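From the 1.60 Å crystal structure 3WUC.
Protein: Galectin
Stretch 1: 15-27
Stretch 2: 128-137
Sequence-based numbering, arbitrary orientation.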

ATOM      1  N   ASN B  15       2.327  -6.357  18.519  1.00 16.06           N
ATOM      2  CA  ASN B  15       2.490  -5.146  19.323  1.00 16.85           C
ATOM      3  C   ASN B  15       1.573  -4.015  18.938  1.00 17.70           C
ATOM      4  O   ASN B  15       1.975  -2.854  18.893  1.00 20.81           O
ATOM      5  N   LEU B  16       0.320  -4.351  18.682  1.00 16.08           N
ATOM      6  CA  LEU B  16      -0.703  -3.376  18.357  1.00 15.37           C
ATOM      7  C   LEU B  16      -1.309  -2.849  19.651  1.00 16.70           C
ATOM      8  O   LEU B  16      -1.973  -3.567  20.347  1.00 15.30           O
ATOM      9  N   HIS B  17      -1.143  -1.581  19.915  1.00 17.74           N
ATOM     10  CA  HIS B  17      -1.684  -0.928  21.084  1.00 17.39           C
ATOM     11  C   HIS B  17      -2.992  -0.220  20.812  1.00 17.43           C
ATOM     12  O   HIS B  17      -3.304   0.100  19.680  1.00 16.73           O
ATOM     13  N   LYS B  18      -3.767   0.094  21.854  1.00 17.76           N
ATOM     14  CA  LYS B  18      -4.987   0.889  21.633  1.00 18.44           C
ATOM     15  C   LYS B  18      -4.654   2.248  20.958  1.00 19.16           C
ATOM     16  O   LYS B  18      -3.599   2.837  21.202  1.00 20.84           O
ATOM     17  N   GLY B  19      -5.573   2.746  20.148  1.00 19.21           N
ATOM     18  CA  GLY B  19      -5.389   3.995  19.426  1.00 19.19           C
ATOM     19  C   GLY B  19      -4.761   3.753  18.046  1.00 23.84           C
ATOM     20  O   GLY B  19      -4.456   4.707  17.273  1.00 23.23           O
ATOM     21  N   HIS B  20      -4.502   2.478  17.736  1.00 21.47           N
ATOM     22  CA  HIS B  20      -3.960   2.063  16.474  1.00 18.01           C
ATOM     23  C   HIS B  20      -4.839   1.038  15.791  1.00 17.94           C
ATOM     24  O   HIS B  20      -5.792   0.513  16.419  1.00 16.41           O
ATOM     25  N   ARG B  21      -4.587   0.799  14.513  1.00 17.57           N
ATOM     26  CA  ARG B  21      -5.461  -0.054  13.666  1.00 17.26           C
ATOM     27  C   ARG B  21      -4.572  -0.990  12.843  1.00 16.45           C
ATOM     28  O   ARG B  21      -3.398  -0.645  12.496  1.00 15.93           O
ATOM     29  N   VAL B  22      -5.155  -2.089  12.463  1.00 13.46           N
ATOM     30  CA  VAL B  22      -4.560  -3.068  11.585  1.00 14.89           C
ATOM     31  C   VAL B  22      -5.460  -3.288  10.433  1.00 14.23           C
ATOM     32  O   VAL B  22      -6.660  -3.560  10.572  1.00 15.67           O
ATOM     33  N   GLU B  23      -4.850  -3.265   9.222  1.00 14.00           N
ATOM     34  CA  GLU B  23      -5.517  -3.494   7.966  1.00 15.25           C
ATOM     35  C   GLU B  23      -5.037  -4.834   7.363  1.00 16.10           C
ATOM     36  O   GLU B  23      -3.845  -5.045   7.282  1.00 15.71           O
ATOM     37  N   VAL B  24      -5.950  -5.729   7.028  1.00 12.81           N
ATOM     38  CA  VAL B  24      -5.708  -7.065   6.473  1.00 14.31           C
ATOM     39  C   VAL B  24      -6.406  -7.157   5.134  1.00 14.72           C
ATOM     40  O   VAL B  24      -7.632  -7.003   5.046  1.00 15.83           O
ATOM     41  N   ARG B  25      -5.616  -7.360   4.105  1.00 13.43           N
ATOM     42  CA  ARG B  25      -6.040  -7.725   2.773  1.00 14.39           C
ATOM     43  C   ARG B  25      -5.647  -9.134   2.425  1.00 12.95           C
ATOM     44  O   ARG B  25      -4.520  -9.542   2.701  1.00 13.58           O
ATOM     45  N   GLY B  26      -6.575  -9.840   1.841  1.00 14.82           N
ATOM     46  CA  GLY B  26      -6.313 -11.200   1.425  1.00 14.82           C
ATOM     47  C   GLY B  26      -7.318 -11.726   0.476  1.00 15.25           C
ATOM     48  O   GLY B  26      -8.324 -11.085   0.241  1.00 15.58           O
ATOM     49  N   ARG B  27      -7.077 -12.930  -0.055  1.00 14.36           N
ATOM     50  CA  ARG B  27      -7.963 -13.535  -1.035  1.00 16.73           C
ATOM     51  C   ARG B  27      -8.713 -14.712  -0.342  1.00 16.37           C
ATOM     52  O   ARG B  27      -8.076 -15.660   0.132  1.00 15.83           O
ATOM     53  N   ASN B 128      -8.658 -19.736   6.056  1.00 16.98           N
ATOM     54  CA  ASN B 128      -9.359 -19.796   4.761  1.00 16.92           C
ATOM     55  C   ASN B 128      -9.300 -18.447   3.984  1.00 18.85           C
ATOM     56  O   ASN B 128     -10.188 -18.124   3.183  1.00 16.53           O
ATOM     57  N   ILE B 129      -8.224 -17.735   4.177  1.00 16.48           N
ATOM     58  CA  ILE B 129      -7.958 -16.526   3.398  1.00 16.66           C
ATOM     59  C   ILE B 129      -6.471 -16.361   3.283  1.00 16.75           C
ATOM     60  O   ILE B 129      -5.702 -16.516   4.265  1.00 17.87           O
ATOM     61  N   GLU B 130      -5.985 -16.082   2.088  1.00 17.35           N
ATOM     62  CA  GLU B 130      -4.611 -16.038   1.748  1.00 18.64           C
ATOM     63  C   GLU B 130      -4.101 -14.625   1.885  1.00 16.36           C
ATOM     64  O   GLU B 130      -4.713 -13.725   1.295  1.00 17.63           O
ATOM     65  N   LEU B 131      -3.037 -14.391   2.617  1.00 14.92           N
ATOM     66  CA  LEU B 131      -2.527 -13.046   2.818  1.00 16.22           C
ATOM     67  C   LEU B 131      -2.176 -12.322   1.541  1.00 18.91           C
ATOM     68  O   LEU B 131      -1.465 -12.872   0.710  1.00 17.80           O
ATOM     69  N   ILE B 132      -2.636 -11.060   1.405  1.00 15.29           N
ATOM     70  CA  ILE B 132      -2.107 -10.132   0.416  1.00 15.77           C
ATOM     71  C   ILE B 132      -1.250  -9.106   1.124  1.00 16.77           C
ATOM     72  O   ILE B 132      -0.106  -8.855   0.679  1.00 17.86           O
ATOM     73  N   SER B 133      -1.741  -8.448   2.187  1.00 14.28           N
ATOM     74  CA  SER B 133      -0.948  -7.487   2.902  1.00 15.45           C
ATOM     75  C   SER B 133      -1.542  -7.269   4.280  1.00 15.07           C
ATOM     76  O   SER B 133      -2.757  -7.464   4.496  1.00 14.28           O
ATOM     77  N   ILE B 134      -0.682  -6.913   5.185  1.00 14.11           N
ATOM     78  CA  ILE B 134      -1.039  -6.461   6.493  1.00 15.77           C
ATOM     79  C   ILE B 134      -0.353  -5.129   6.779  1.00 16.51           C
ATOM     80  O   ILE B 134       0.812  -4.983   6.497  1.00 15.11           O
ATOM     81  N   SER B 135      -1.114  -4.141   7.214  1.00 14.60           N
ATOM     82  CA  SER B 135      -0.565  -2.812   7.525  1.00 17.08           C
ATOM     83  C   SER B 135      -1.026  -2.298   8.836  1.00 18.58           C
ATOM     84  O   SER B 135      -2.197  -2.482   9.193  1.00 17.35           O
ATOM     85  N   VAL B 136      -0.154  -1.634   9.585  1.00 16.15           N
ATOM     86  CA  VAL B 136      -0.534  -1.024  10.864  1.00 17.65           C
ATOM     87  C   VAL B 136      -0.369   0.489  10.849  1.00 19.89           C
ATOM     88  O   VAL B 136       0.544   1.032  10.204  1.00 18.74           O
ATOM     89  N   HIS B 137      -1.274   1.202  11.527  1.00 19.84           N
ATOM     90  CA  HIS B 137      -1.236   2.659  11.565  1.00 22.05           C
ATOM     91  C   HIS B 137      -1.544   3.030  12.984  1.00 27.97           C
ATOM     92  O   HIS B 137      -2.598   2.604  13.513  1.00 22.96           O
ATOM     93  OXT HIS B 137      -0.815   3.763  13.640  1.00 30.18           O
TER

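Neighbouring antiparallel strands are joined by their backbones, but the side chains decide how each face of the sheet is finished, and two galectin strands illustrate the principle well. Residues far apart in sequence meet here and bury 903 Å² between the two stretches. The three that cover the most surface, His137, Arg27 and Arg21, lie at the two ends of the pairing.

His137, the C-terminal residue, contributes the most. Its CA-to-CB bond points toward the first stretch, and with chi1 in the m well and chi2 at 69° the ring lies against one face of the guanidinium of Arg21. The two groups stack, with centres 4.5 Å apart and planes only 17° from parallel; Arg21 NH2 comes within 3.5 Å of His137 CD2. Arg21 achieves this although its CA-to-CB bond runs sideways: a p, t, t sequence for chi1 to chi3, followed by chi4 of -81°, brings the end of the chain nearer to its partner. The backbone fixes the base of the stack, since Arg21 N donates to His137 O at 2.9 Å and His137 N returns a bond to Arg21 O at 3.0 Å. The other carboxylate oxygen is also used: His20, an m rotamer, donates from ND1 to His137 OXT over 2.9 Å, nearly in line and at the edge of its ring. The chain terminus thus serves as an acceptor for both backbone and side chain.

At the far end, Arg27 has an extended start (t, t) before chi3 turns to m. Arg27 CB comes no nearer than 4.3 Å to Glu130 OE1. The backbones pair directly, Arg27 N donating to Glu130 O at 2.8 Å and Glu130 N to Arg27 O at 2.9 Å, and a water adds a further link, donating to Arg27 O at 2.9 Å and to Glu130 OE1 at 3.1 Å. Nearby, Gly26 leaves room that the second stretch fills: an ideal CB there would lie 2.6 Å from Glu130 O and 2.9 Å from Ile129 CG1, both clashes. The register shifts by one residue between Arg25 and Gly26, forming a bulge in which Arg25 O accepts from both Ile132 N (2.7 Å) and Ser133 N (3.0 Å). Ile132 points toward the first stretch and, with chi1 m and chi2 t, brings CD1 to 3.6 Å from Gly26 C.

Between these ends the two faces divide by chemistry. On one, Val22 (p) sets CG2 3.8 Å from Ile134 CG1 and 4.0 Å from Val136 CG1, apolar contacts with both neighbours. On the other, Glu23 (t, t), Ser133 (p) and Ser135 (m) gather round a second water. It accepts from Ser133 OG at 2.9 Å and Ser135 OG at 2.7 Å, and donates to Glu23 OE2 at 2.8 Å and Glu23 O at 3.2 Å. Glu23 OE2 and Ser135 OG are themselves 4.1 Å apart, so the water bridges a gap that the side chains leave open.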

ATOM      1  CB  ASN B  15       3.937  -4.679  19.238  1.00 17.47           C
ATOM      2  CG  ASN B  15       4.352  -3.884  20.420  1.00 20.01           C
ATOM      3  OD1 ASN B  15       3.856  -4.037  21.525  1.00 22.07           O
ATOM      4  ND2 ASN B  15       5.292  -3.016  20.207  1.00 23.90           N
ATOM      5  CB  LEU B  16      -1.776  -3.969  17.464  1.00 15.07           C
ATOM      6  CG  LEU B  16      -2.833  -3.044  16.947  1.00 14.39           C
ATOM      7  CD1 LEU B  16      -2.315  -2.073  15.911  1.00 17.47           C
ATOM      8  CD2 LEU B  16      -3.968  -3.858  16.432  1.00 17.13           C
ATOM      9  CB  HIS B  17      -0.675   0.091  21.574  1.00 19.35           C
ATOM     10  CG  HIS B  17       0.577  -0.545  22.104  1.00 21.69           C
ATOM     11  ND1 HIS B  17       0.838  -0.613  23.470  1.00 29.41           N
ATOM     12  CD2 HIS B  17       1.587  -1.186  21.489  1.00 23.86           C
ATOM     13  CE1 HIS B  17       1.988  -1.242  23.654  1.00 26.74           C
ATOM     14  NE2 HIS B  17       2.443  -1.635  22.475  1.00 26.34           N
ATOM     15  CB  LYS B  18      -5.801   1.003  22.953  1.00 20.78           C
ATOM     16  CG  LYS B  18      -6.438  -0.301  23.348  1.00 22.10           C
ATOM     17  CD  LYS B  18      -7.282  -0.154  24.589  1.00 21.88           C
ATOM     18  CE  LYS B  18      -7.890  -1.499  24.923  1.00 23.21           C
ATOM     19  NZ  LYS B  18      -8.341  -1.538  26.347  1.00 23.76           N
ATOM     20  CB  HIS B  20      -2.554   1.482  16.724  1.00 18.56           C
ATOM     21  CG  HIS B  20      -1.647   2.509  17.297  1.00 22.40           C
ATOM     22  ND1 HIS B  20      -0.932   3.402  16.521  1.00 28.14           N
ATOM     23  CD2 HIS B  20      -1.462   2.903  18.581  1.00 23.50           C
ATOM     24  CE1 HIS B  20      -0.262   4.231  17.306  1.00 28.59           C
ATOM     25  NE2 HIS B  20      -0.554   3.940  18.559  1.00 26.15           N
ATOM     26  CB  ARG B  21      -6.430   0.698  12.788  1.00 17.65           C
ATOM     27  CG  ARG B  21      -5.823   1.657  11.813  1.00 21.85           C
ATOM     28  CD  ARG B  21      -6.870   2.326  10.912  1.00 31.97           C
ATOM     29  NE  ARG B  21      -6.200   3.110   9.871  1.00 43.56           N
ATOM     30  CZ  ARG B  21      -5.697   4.348  10.046  1.00 47.00           C
ATOM     31  NH1 ARG B  21      -5.793   4.976  11.218  1.00 40.46           N
ATOM     32  NH2 ARG B  21      -5.089   4.966   9.039  1.00 49.46           N
ATOM     33  CB  VAL B  22      -4.064  -4.357  12.288  1.00 14.27           C
ATOM     34  CG1 VAL B  22      -5.186  -5.081  13.027  1.00 15.58           C
ATOM     35  CG2 VAL B  22      -3.342  -5.261  11.343  1.00 16.36           C
ATOM     36  CB  GLU B  23      -5.157  -2.377   6.976  1.00 16.75           C
ATOM     37  CG  GLU B  23      -5.700  -2.620   5.574  1.00 21.31           C
ATOM     38  CD  GLU B  23      -5.227  -1.562   4.559  1.00 23.89           C
ATOM     39  OE1 GLU B  23      -5.390  -0.328   4.904  1.00 26.76           O
ATOM     40  OE2 GLU B  23      -4.578  -2.021   3.523  1.00 27.36           O
ATOM     41  CB  VAL B  24      -6.267  -8.175   7.436  1.00 17.16           C
ATOM     42  CG1 VAL B  24      -6.046  -9.558   6.880  1.00 18.87           C
ATOM     43  CG2 VAL B  24      -5.707  -8.008   8.826  1.00 18.98           C
ATOM     44  CB  ARG B  25      -5.394  -6.756   1.771  1.00 17.21           C
ATOM     45  CG  ARG B  25      -5.931  -5.388   1.912  1.00 20.58           C
ATOM     46  CD  ARG B  25      -5.297  -4.408   0.882  1.00 23.63           C
ATOM     47  NE  ARG B  25      -5.755  -4.702  -0.470  1.00 24.59           N
ATOM     48  CZ  ARG B  25      -5.502  -3.946  -1.546  1.00 30.53           C
ATOM     49  NH1 ARG B  25      -4.823  -2.827  -1.409  1.00 31.09           N
ATOM     50  NH2 ARG B  25      -5.970  -4.314  -2.724  1.00 31.38           N
ATOM     51  CB  ARG B  27      -7.244 -14.044  -2.288  1.00 19.34           C
ATOM     52  CG  ARG B  27      -8.195 -14.663  -3.284  1.00 23.19           C
ATOM     53  CD  ARG B  27      -7.524 -15.020  -4.636  1.00 24.08           C
ATOM     54  NE  ARG B  27      -7.032 -13.802  -5.319  1.00 28.49           N
ATOM     55  CZ  ARG B  27      -7.727 -12.982  -6.126  1.00 29.67           C
ATOM     56  NH1 ARG B  27      -9.005 -13.207  -6.492  1.00 29.05           N
ATOM     57  NH2 ARG B  27      -7.114 -11.905  -6.612  1.00 31.76           N
ATOM     58  CB  ASN B 128     -10.821 -20.197   5.051  1.00 17.11           C
ATOM     59  CG  ASN B 128     -11.015 -21.717   5.049  1.00 18.49           C
ATOM     60  OD1 ASN B 128     -10.044 -22.452   4.868  1.00 18.73           O
ATOM     61  ND2 ASN B 128     -12.255 -22.175   5.195  1.00 20.09           N
ATOM     62  CB  ILE B 129      -8.688 -15.342   4.091  1.00 16.60           C
ATOM     63  CG1 ILE B 129      -8.294 -14.041   3.346  1.00 17.88           C
ATOM     64  CG2 ILE B 129      -8.319 -15.180   5.551  1.00 17.21           C
ATOM     65  CD1 ILE B 129      -9.025 -12.776   3.789  1.00 17.98           C
ATOM     66  CB  GLU B 130      -4.437 -16.554   0.324  1.00 21.29           C
ATOM     67  CG  GLU B 130      -3.167 -16.344  -0.394  1.00 28.61           C
ATOM     68  CD  GLU B 130      -3.237 -17.011  -1.809  1.00 38.68           C
ATOM     69  OE1 GLU B 130      -4.371 -17.272  -2.371  1.00 42.14           O
ATOM     70  OE2 GLU B 130      -2.160 -17.269  -2.349  1.00 46.27           O
ATOM     71  CB  LEU B 131      -1.267 -13.083   3.695  1.00 17.16           C
ATOM     72  CG  LEU B 131      -0.712 -11.707   4.105  1.00 18.81           C
ATOM     73  CD1 LEU B 131      -1.647 -10.876   4.960  1.00 18.37           C
ATOM     74  CD2 LEU B 131       0.659 -11.963   4.764  1.00 22.04           C
ATOM     75  CB  ILE B 132      -3.210  -9.494  -0.436  1.00 16.21           C
ATOM     76  CG1 ILE B 132      -3.854 -10.547  -1.318  1.00 18.67           C
ATOM     77  CG2 ILE B 132      -2.652  -8.356  -1.279  1.00 18.80           C
ATOM     78  CD1 ILE B 132      -5.158 -10.059  -1.900  1.00 19.71           C
ATOM     79  CB  SER B 133      -0.773  -6.173   2.178  1.00 17.96           C
ATOM     80  OG  SER B 133      -2.061  -5.535   2.022  1.00 19.68           O
ATOM     81  CB  ILE B 134      -0.726  -7.488   7.591  1.00 16.91           C
ATOM     82  CG1 ILE B 134      -0.967  -6.910   8.935  1.00 20.17           C
ATOM     83  CG2 ILE B 134       0.734  -7.892   7.538  1.00 21.78           C
ATOM     84  CD1 ILE B 134      -1.039  -7.962  10.008  1.00 24.83           C
ATOM     85  CB  SER B 135      -1.069  -1.811   6.393  1.00 21.64           C
ATOM     86  OG  SER B 135      -0.819  -2.359   5.087  1.00 26.07           O
ATOM     87  CB  VAL B 136       0.206  -1.674  12.082  1.00 21.04           C
ATOM     88  CG1 VAL B 136      -0.128  -3.129  12.209  1.00 21.33           C
ATOM     89  CG2 VAL B 136       1.679  -1.465  12.008  1.00 25.59           C
ATOM     90  CB  HIS B 137      -2.294   3.300  10.622  1.00 24.45           C
ATOM     91  CG  HIS B 137      -2.103   3.060   9.148  1.00 43.04           C
ATOM     92  ND1 HIS B 137      -2.272   1.816   8.557  1.00 55.51           N
ATOM     93  CD2 HIS B 137      -1.836   3.923   8.129  1.00 53.22           C
ATOM     94  CE1 HIS B 137      -2.091   1.919   7.245  1.00 59.70           C
ATOM     95  NE2 HIS B 137      -1.826   3.186   6.960  1.00 60.91           N
TER
HETATM   96  O   HOH W   1      -2.822  -4.007   4.391  1.00 22.50           O
HETATM   97  O   HOH W   2      -7.332 -17.737  -1.758  1.00 30.45           O